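Local coordinates for protein transcobalamin-1 (Homo sapiens, PDB 4KKI) that binds vitamin B12 with femtomolar affinity and carries it, protecting it from the acidic environment of the stomach, at residues I79-N82 with V83-L87; Y220-S223 with L224-I228; C265-T268 with L269-L273. All coordinates share one frame; numbering follows the deposited sequence.

Contact 1: I79-N82 with V83-L87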
loop_
_atom_site.group_PDB
_atom_site.type_symbol
_atom_site.label_atom_id
_atom_site.label_comp_id
_atom_site.label_asym_id
_atom_site.label_seq_id
_atom_site.Cartn_x
_atom_site.Cartn_y
_atom_site.Cartn_z
ATOM N N ILE A 79 -17.075 0.222 -7.978
ATOM C CA ILE A 79 -17.369 1.535 -7.419
ATOM C C ILE A 79 -18.874 1.744 -7.273
ATOM O O ILE A 79 -19.349 2.164 -6.219
ATOM C CB ILE A 79 -16.748 2.667 -8.265
ATOM C CG1 ILE A 79 -15.221 2.629 -8.155
ATOM C CG2 ILE A 79 -17.277 4.023 -7.818
ATOM C CD1 ILE A 79 -14.510 3.639 -9.035
ATOM N N LYS A 80 -19.620 1.435 -8.329
ATOM C CA LYS A 80 -21.070 1.578 -8.297
ATOM C C LYS A 80 -21.698 0.664 -7.250
ATOM O O LYS A 80 -22.674 1.031 -6.601
ATOM C CB LYS A 80 -21.680 1.315 -9.677
ATOM C CG LYS A 80 -21.446 2.436 -10.681
ATOM C CD LYS A 80 -22.131 2.149 -12.008
ATOM C CE LYS A 80 -21.985 3.318 -12.973
ATOM N NZ LYS A 80 -22.588 3.017 -14.302
ATOM N N TYR A 81 -21.124 -0.523 -7.080
ATOM C CA TYR A 81 -21.627 -1.474 -6.098
ATOM C C TYR A 81 -21.420 -0.974 -4.673
ATOM O O TYR A 81 -22.354 -0.956 -3.872
ATOM C CB TYR A 81 -20.963 -2.839 -6.276
ATOM C CG TYR A 81 -21.220 -3.788 -5.130
ATOM C CD1 TYR A 81 -22.467 -4.375 -4.954
ATOM C CD2 TYR A 81 -20.216 -4.098 -4.222
ATOM C CE1 TYR A 81 -22.706 -5.243 -3.905
ATOM C CE2 TYR A 81 -20.446 -4.963 -3.170
ATOM C CZ TYR A 81 -21.692 -5.533 -3.017
ATOM O OH TYR A 81 -21.921 -6.397 -1.971
ATOM N N ASN A 82 -20.194 -0.568 -4.362
ATOM C CA ASN A 82 -19.870 -0.077 -3.029
ATOM C C ASN A 82 -20.618 1.206 -2.672
ATOM O O ASN A 82 -21.068 1.374 -1.541
ATOM C CB ASN A 82 -18.361 0.124 -2.873
ATOM C CG ASN A 82 -17.610 -1.189 -2.743
ATOM O OD1 ASN A 82 -17.531 -1.766 -1.659
ATOM N ND2 ASN A 82 -17.051 -1.666 -3.851
ATOM N N VAL A 83 -20.755 2.103 -3.642
ATOM C CA VAL A 83 -21.439 3.369 -3.409
ATOM C C VAL A 83 -22.930 3.167 -3.138
ATOM O O VAL A 83 -23.499 3.797 -2.245
ATOM C CB VAL A 83 -21.240 4.346 -4.591
ATOM C CG1 VAL A 83 -22.255 5.478 -4.541
ATOM C CG2 VAL A 83 -19.818 4.898 -4.588
ATOM N N LYS A 84 -23.551 2.265 -3.891
ATOM C CA LYS A 84 -24.999 2.105 -3.836
ATOM C C LYS A 84 -25.491 1.227 -2.687
ATOM O O LYS A 84 -26.687 1.203 -2.398
ATOM C CB LYS A 84 -25.533 1.561 -5.166
ATOM C CG LYS A 84 -25.464 0.046 -5.296
ATOM C CD LYS A 84 -26.067 -0.424 -6.612
ATOM C CE LYS A 84 -26.216 -1.937 -6.648
ATOM N NZ LYS A 84 -27.160 -2.430 -5.606
ATOM N N SER A 85 -24.587 0.510 -2.027
ATOM C CA SER A 85 -25.026 -0.441 -1.008
ATOM C C SER A 85 -23.999 -0.800 0.066
ATOM O O SER A 85 -24.203 -1.753 0.817
ATOM C CB SER A 85 -25.535 -1.722 -1.675
ATOM O OG SER A 85 -24.518 -2.329 -2.452
ATOM N N ARG A 86 -22.907 -0.047 0.154
ATOM C CA ARG A 86 -21.881 -0.344 1.152
ATOM C C ARG A 86 -20.991 0.860 1.441
ATOM O O ARG A 86 -19.924 0.721 2.042
ATOM C CB ARG A 86 -21.017 -1.523 0.696
ATOM C CG ARG A 86 -20.517 -2.400 1.833
ATOM C CD ARG A 86 -19.362 -3.282 1.390
ATOM N NE ARG A 86 -18.109 -2.537 1.296
ATOM C CZ ARG A 86 -17.221 -2.442 2.280
ATOM N NH1 ARG A 86 -17.448 -3.048 3.438
ATOM N NH2 ARG A 86 -16.106 -1.743 2.109
ATOM N N LEU A 87 -21.437 2.036 1.013
ATOM C CA LEU A 87 -20.642 3.257 1.112
ATOM C C LEU A 87 -20.254 3.588 2.551
ATOM O O LEU A 87 -19.183 4.139 2.804
ATOM C CB LEU A 87 -21.397 4.430 0.483
ATOM C CG LEU A 87 -20.660 5.768 0.386
ATOM C CD1 LEU A 87 -19.315 5.597 -0.306
ATOM C CD2 LEU A 87 -21.515 6.795 -0.344
#
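Asn82 and Arg86, one helical turn apart, run side by side and point the same way, and their flat ends meet almost at right angles, the amide and guanidinium planes standing 85° apart. Arg86 gives its NE hydrogen to Asn82 OD1 at 3.1 Å along a nearly straight path (N-H...O 160°), so the amide oxygen lies at the edge of the guanidinium, close to its plane. It is an i to i+4 side-chain hydrogen bond near the C-terminal end of helix 69-85 in the N-terminal alpha domain. The arginine reaches this position by bending at chi3 (77°), which swings NE back toward the amide. Asn82 is gripped from its other end as well, because ND2 donates to the backbone oxygen of Gln78; with both ends engaged, its rotation is probably fixed. Replacing Arg86 by an alanine is likely to leave Asn82 OD1 without this donor and the amide more able to turn. Arg86 N also donates to Asn82 O at 2.9 Å.

On the neighbouring flank, Ser85 turns its hydroxyl back on Tyr81, with OG between its backbone N and carbonyl carbon. From there Ser85 OG donates to Tyr81 O at 2.9 Å, while the amide N of Ser85 makes only a weak bond to the same oxygen. Ser85 OG also lies 3.7 Å from Tyr81 CE1, oblique to the ring.

Farther round, Ile79 CG2 meets Val83 CG2 at 4.2 Å. This apolar side faces the protein: Ile79 packs on Ile98 and Leu102 of helix 92-102, whereas Val83 rests on Tyr116, in the loop between helices 111-115 and 118-135.

Contact 2: Y220-S223 with L224-I228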
loop_
_atom_site.group_PDB
_atom_site.type_symbol
_atom_site.label_atom_id
_atom_site.label_comp_id
_atom_site.label_asym_id
_atom_site.label_seq_id
_atom_site.Cartn_x
_atom_site.Cartn_y
_atom_site.Cartn_z
ATOM N N TYR A 220 8.730 18.057 8.648
ATOM C CA TYR A 220 8.160 16.714 8.709
ATOM C C TYR A 220 8.642 15.882 7.526
ATOM O O TYR A 220 9.064 14.738 7.690
ATOM C CB TYR A 220 6.627 16.757 8.687
ATOM C CG TYR A 220 5.974 17.288 9.941
ATOM C CD1 TYR A 220 6.732 17.730 11.018
ATOM C CD2 TYR A 220 4.589 17.336 10.051
ATOM C CE1 TYR A 220 6.130 18.214 12.163
ATOM C CE2 TYR A 220 3.978 17.817 11.190
ATOM C CZ TYR A 220 4.752 18.254 12.243
ATOM O OH TYR A 220 4.143 18.733 13.381
ATOM N N THR A 221 8.570 16.471 6.335
ATOM C CA THR A 221 8.991 15.799 5.112
ATOM C C THR A 221 10.478 15.463 5.153
ATOM O O THR A 221 10.884 14.362 4.784
ATOM C CB THR A 221 8.702 16.653 3.860
ATOM O OG1 THR A 221 7.312 16.990 3.817
ATOM C CG2 THR A 221 9.069 15.887 2.602
ATOM N N LYS A 222 11.281 16.422 5.605
ATOM C CA LYS A 222 12.720 16.225 5.752
ATOM C C LYS A 222 13.040 15.021 6.638
ATOM O O LYS A 222 13.869 14.183 6.284
ATOM C CB LYS A 222 13.370 17.485 6.327
ATOM C CG LYS A 222 14.875 17.381 6.511
ATOM C CD LYS A 222 15.466 18.708 6.956
ATOM C CE LYS A 222 16.964 18.598 7.203
ATOM N NZ LYS A 222 17.286 17.660 8.314
ATOM N N SER A 223 12.373 14.942 7.785
ATOM C CA SER A 223 12.569 13.842 8.723
ATOM C C SER A 223 12.122 12.502 8.134
ATOM O O SER A 223 12.804 11.487 8.288
ATOM C CB SER A 223 11.827 14.121 10.033
ATOM O OG SER A 223 11.921 13.022 10.924
ATOM N N LEU A 224 10.976 12.505 7.459
ATOM C CA LEU A 224 10.446 11.292 6.842
ATOM C C LEU A 224 11.346 10.756 5.728
ATOM O O LEU A 224 11.507 9.545 5.586
ATOM C CB LEU A 224 9.027 11.526 6.318
ATOM C CG LEU A 224 7.949 11.682 7.391
ATOM C CD1 LEU A 224 6.597 12.002 6.770
ATOM C CD2 LEU A 224 7.869 10.425 8.246
ATOM N N VAL A 225 11.931 11.660 4.945
ATOM C CA VAL A 225 12.855 11.273 3.881
ATOM C C VAL A 225 14.094 10.590 4.456
ATOM O O VAL A 225 14.547 9.565 3.945
ATOM C CB VAL A 225 13.277 12.490 3.029
ATOM C CG1 VAL A 225 14.469 12.146 2.139
ATOM C CG2 VAL A 225 12.106 12.976 2.193
ATOM N N GLU A 226 14.629 11.159 5.530
ATOM C CA GLU A 226 15.769 10.569 6.218
ATOM C C GLU A 226 15.452 9.168 6.742
ATOM O O GLU A 226 16.256 8.249 6.589
ATOM C CB GLU A 226 16.226 11.481 7.356
ATOM C CG GLU A 226 16.738 12.827 6.874
ATOM C CD GLU A 226 16.844 13.846 7.989
ATOM O OE1 GLU A 226 16.350 13.565 9.100
ATOM O OE2 GLU A 226 17.418 14.928 7.749
ATOM N N LYS A 227 14.277 9.010 7.348
ATOM C CA LYS A 227 13.841 7.711 7.857
ATOM C C LYS A 227 13.604 6.711 6.728
ATOM O O LYS A 227 13.859 5.517 6.883
ATOM C CB LYS A 227 12.570 7.850 8.698
ATOM C CG LYS A 227 12.740 8.650 9.975
ATOM C CD LYS A 227 11.399 8.881 10.657
ATOM C CE LYS A 227 11.561 9.667 11.946
ATOM N NZ LYS A 227 12.318 8.891 12.964
ATOM N N ILE A 228 13.106 7.201 5.597
ATOM C CA ILE A 228 12.911 6.350 4.430
ATOM C C ILE A 228 14.256 5.848 3.905
ATOM O O ILE A 228 14.441 4.649 3.698
ATOM C CB ILE A 228 12.137 7.080 3.311
ATOM C CG1 ILE A 228 10.661 7.207 3.682
ATOM C CG2 ILE A 228 12.263 6.331 1.992
ATOM C CD1 ILE A 228 9.853 8.020 2.694
#
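Two different first torsions bring Lys222 and Glu226 together: the lysine sends CG away from its own backbone N (chi1 -180°), whereas the glutamate holds CG opposite its carbonyl carbon (chi1 -64°). The lysine then runs out straight and bends only at its last torsion, which turns the ammonium toward the next helical turn. The two chains cross at a slant and close in a salt bridge, with Lys222 NZ 2.8 Å from Glu226 OE2. The ammonium approaches on the syn side of that oxygen, 22° out of the carboxylate plane. Glu226 CG also lies 3.2 Å from Lys222 O. Lys222 NZ has a second partner in a diethylene glycol molecule, probably from the crystallisation liquor, in keeping with the exposed position of Lys222.

Alongside, the aliphatic part of Lys227 passes Ser223, with Lys227 CE 3.5 Å from Ser223 OG. Lys227 NZ itself is hydrogen-bonded to Tyr178 OH, and the serine meets the aliphatic part of this lysine.

The other flank is apolar. Val225 CG2 lies 3.2 Å from Thr221 O and faces Thr221 CG2 at 4.2 Å. The hydroxyl of Thr221 is turned back along the helix to Ile217 O, which satisfies it within the same helix. Leu224 packs on Val192 and Leu195 of helix 185-203, and Val225 on Leu251 of helix 244-252.

The i to i+4 salt bridge on the solvent side and the apolar side against helices 185-203 and 244-252 are consistent with an amphipathic helix of the alpha6-alpha6 helical barrel.

Contact 3: C265-T268 with L269-L273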
loop_
_atom_site.group_PDB
_atom_site.type_symbol
_atom_site.label_atom_id
_atom_site.label_comp_id
_atom_site.label_asym_id
_atom_site.label_seq_id
_atom_site.Cartn_x
_atom_site.Cartn_y
_atom_site.Cartn_z
ATOM N N CYS A 265 19.264 6.071 -7.747
ATOM C CA CYS A 265 17.955 5.681 -8.266
ATOM C C CYS A 265 18.064 4.550 -9.279
ATOM O O CYS A 265 17.204 3.673 -9.335
ATOM C CB CYS A 265 17.243 6.881 -8.896
ATOM S SG CYS A 265 15.592 6.516 -9.557
ATOM N N GLN A 266 19.126 4.573 -10.076
ATOM C CA GLN A 266 19.310 3.572 -11.116
ATOM C C GLN A 266 19.518 2.177 -10.528
ATOM O O GLN A 266 18.977 1.198 -11.040
ATOM C CB GLN A 266 20.478 3.948 -12.029
ATOM C CG GLN A 266 20.530 3.143 -13.313
ATOM C CD GLN A 266 19.310 3.369 -14.188
ATOM O OE1 GLN A 266 18.691 2.418 -14.666
ATOM N NE2 GLN A 266 18.961 4.633 -14.406
ATOM N N GLN A 267 20.297 2.090 -9.453
ATOM C CA GLN A 267 20.526 0.809 -8.790
ATOM C C GLN A 267 19.216 0.260 -8.236
ATOM O O GLN A 267 18.901 -0.916 -8.417
ATOM C CB GLN A 267 21.549 0.949 -7.662
ATOM C CG GLN A 267 21.875 -0.369 -6.972
ATOM C CD GLN A 267 22.359 -0.185 -5.547
ATOM O OE1 GLN A 267 22.220 0.892 -4.965
ATOM N NE2 GLN A 267 22.926 -1.240 -4.974
ATOM N N THR A 268 18.460 1.124 -7.566
ATOM C CA THR A 268 17.146 0.765 -7.041
ATOM C C THR A 268 16.238 0.262 -8.160
ATOM O O THR A 268 15.600 -0.783 -8.033
ATOM C CB THR A 268 16.474 1.963 -6.342
ATOM O OG1 THR A 268 17.219 2.319 -5.170
ATOM C CG2 THR A 268 15.052 1.619 -5.941
ATOM N N LEU A 269 16.198 1.010 -9.258
ATOM C CA LEU A 269 15.410 0.637 -10.428
ATOM C C LEU A 269 15.827 -0.724 -10.987
ATOM O O LEU A 269 14.978 -1.574 -11.264
ATOM C CB LEU A 269 15.537 1.714 -11.511
ATOM C CG LEU A 269 14.895 1.434 -12.870
ATOM C CD1 LEU A 269 13.391 1.270 -12.735
ATOM C CD2 LEU A 269 15.227 2.548 -13.849
ATOM N N ASN A 270 17.133 -0.927 -11.145
ATOM C CA ASN A 270 17.664 -2.179 -11.678
ATOM C C ASN A 270 17.312 -3.393 -10.824
ATOM O O ASN A 270 16.922 -4.439 -11.344
ATOM C CB ASN A 270 19.184 -2.092 -11.862
ATOM C CG ASN A 270 19.586 -1.136 -12.968
ATOM O OD1 ASN A 270 18.792 -0.827 -13.856
ATOM N ND2 ASN A 270 20.827 -0.667 -12.923
ATOM N N THR A 271 17.453 -3.246 -9.512
ATOM C CA THR A 271 17.111 -4.312 -8.580
ATOM C C THR A 271 15.627 -4.664 -8.668
ATOM O O THR A 271 15.257 -5.839 -8.668
ATOM C CB THR A 271 17.474 -3.925 -7.137
ATOM O OG1 THR A 271 18.891 -3.729 -7.041
ATOM C CG2 THR A 271 17.053 -5.013 -6.164
ATOM N N VAL A 272 14.780 -3.643 -8.758
ATOM C CA VAL A 272 13.345 -3.861 -8.902
ATOM C C VAL A 272 13.030 -4.615 -10.197
ATOM O O VAL A 272 12.247 -5.566 -10.191
ATOM C CB VAL A 272 12.558 -2.535 -8.846
ATOM C CG1 VAL A 272 11.090 -2.762 -9.195
ATOM C CG2 VAL A 272 12.689 -1.906 -7.467
ATOM N N LEU A 273 13.655 -4.201 -11.297
ATOM C CA LEU A 273 13.452 -4.862 -12.585
ATOM C C LEU A 273 13.852 -6.334 -12.519
ATOM O O LEU A 273 13.214 -7.192 -13.131
ATOM C CB LEU A 273 14.232 -4.150 -13.696
ATOM C CG LEU A 273 13.758 -2.744 -14.077
ATOM C CD1 LEU A 273 14.696 -2.116 -15.100
ATOM C CD2 LEU A 273 12.330 -2.776 -14.605
#
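Leu269 lies one turn beyond Cys265 at the start of helix 265-277, part of the alpha6-alpha6 barrel, and its CB comes within 3.4 Å of Cys265 O. This is the close-packed side of the helix. Cys265 is tied by a disulfide to Cys26, a link that fastens the first turn to a point near the start of the modelled chain, and its side chain also packs on Phe252. With CG opposite its backbone N (chi1 174°), Leu269 extends toward Leu294 of helix 284-294 and Val28.

Thr268 and Val272 continue this inner side. Val272 sets CG2 3.2 Å from Thr268 O, the same oxygen that accepts Val272 N, and its branches pack between helices 244-252 and 284-294, against Thr244, Val290 and Leu294. The buried hydroxyl of Thr268 is well supplied: OG1 is hydrogen-bonded to Gly236 O and to Trp263 NE1, while the Thr268 side chain packs on Thr244 and Met248.

The outer side is looser and more polar. Gln266, bent at chi2, and Asn270 are both exposed and cross at a slant, their amide planes 52° apart. The orientation of each amide end is uncertain, but the backbone beneath is regular, Asn270 N donating to Gln266 O at 2.8 Å.

Between the two sides, Gln267 and Thr271 turn to the loop that follows helix 213-229. Gln267 NE2 bonds to Glu234 O and Thr271 OG1 to Asn235 O, while the amide N of Thr271 donates to Gln267 O at 3.0 Å with an N-H...O angle of 166°.

All three contacts belong to the N-terminal alpha domain, each within a single helix, and none touches another. Contacts 2 and 3 are the nearer pair, with centres 21 Å apart and nearest atoms about 10 Å apart; helix 244-252 packs against both. Contact 1 lies across the chain's centre from them, its centre 37 Å from that of contact 2 and 39 Å from that of contact 3. It is also nearer the ligand than contact 3, though not in contact with it, the side chain of Arg86 being about 8 Å from cyanocobalamin, against about 12 Å for that of Val272. In contact 2, the side chain of Leu224 is about 8 Å from that of Tyr144, a cobalamin-binding residue.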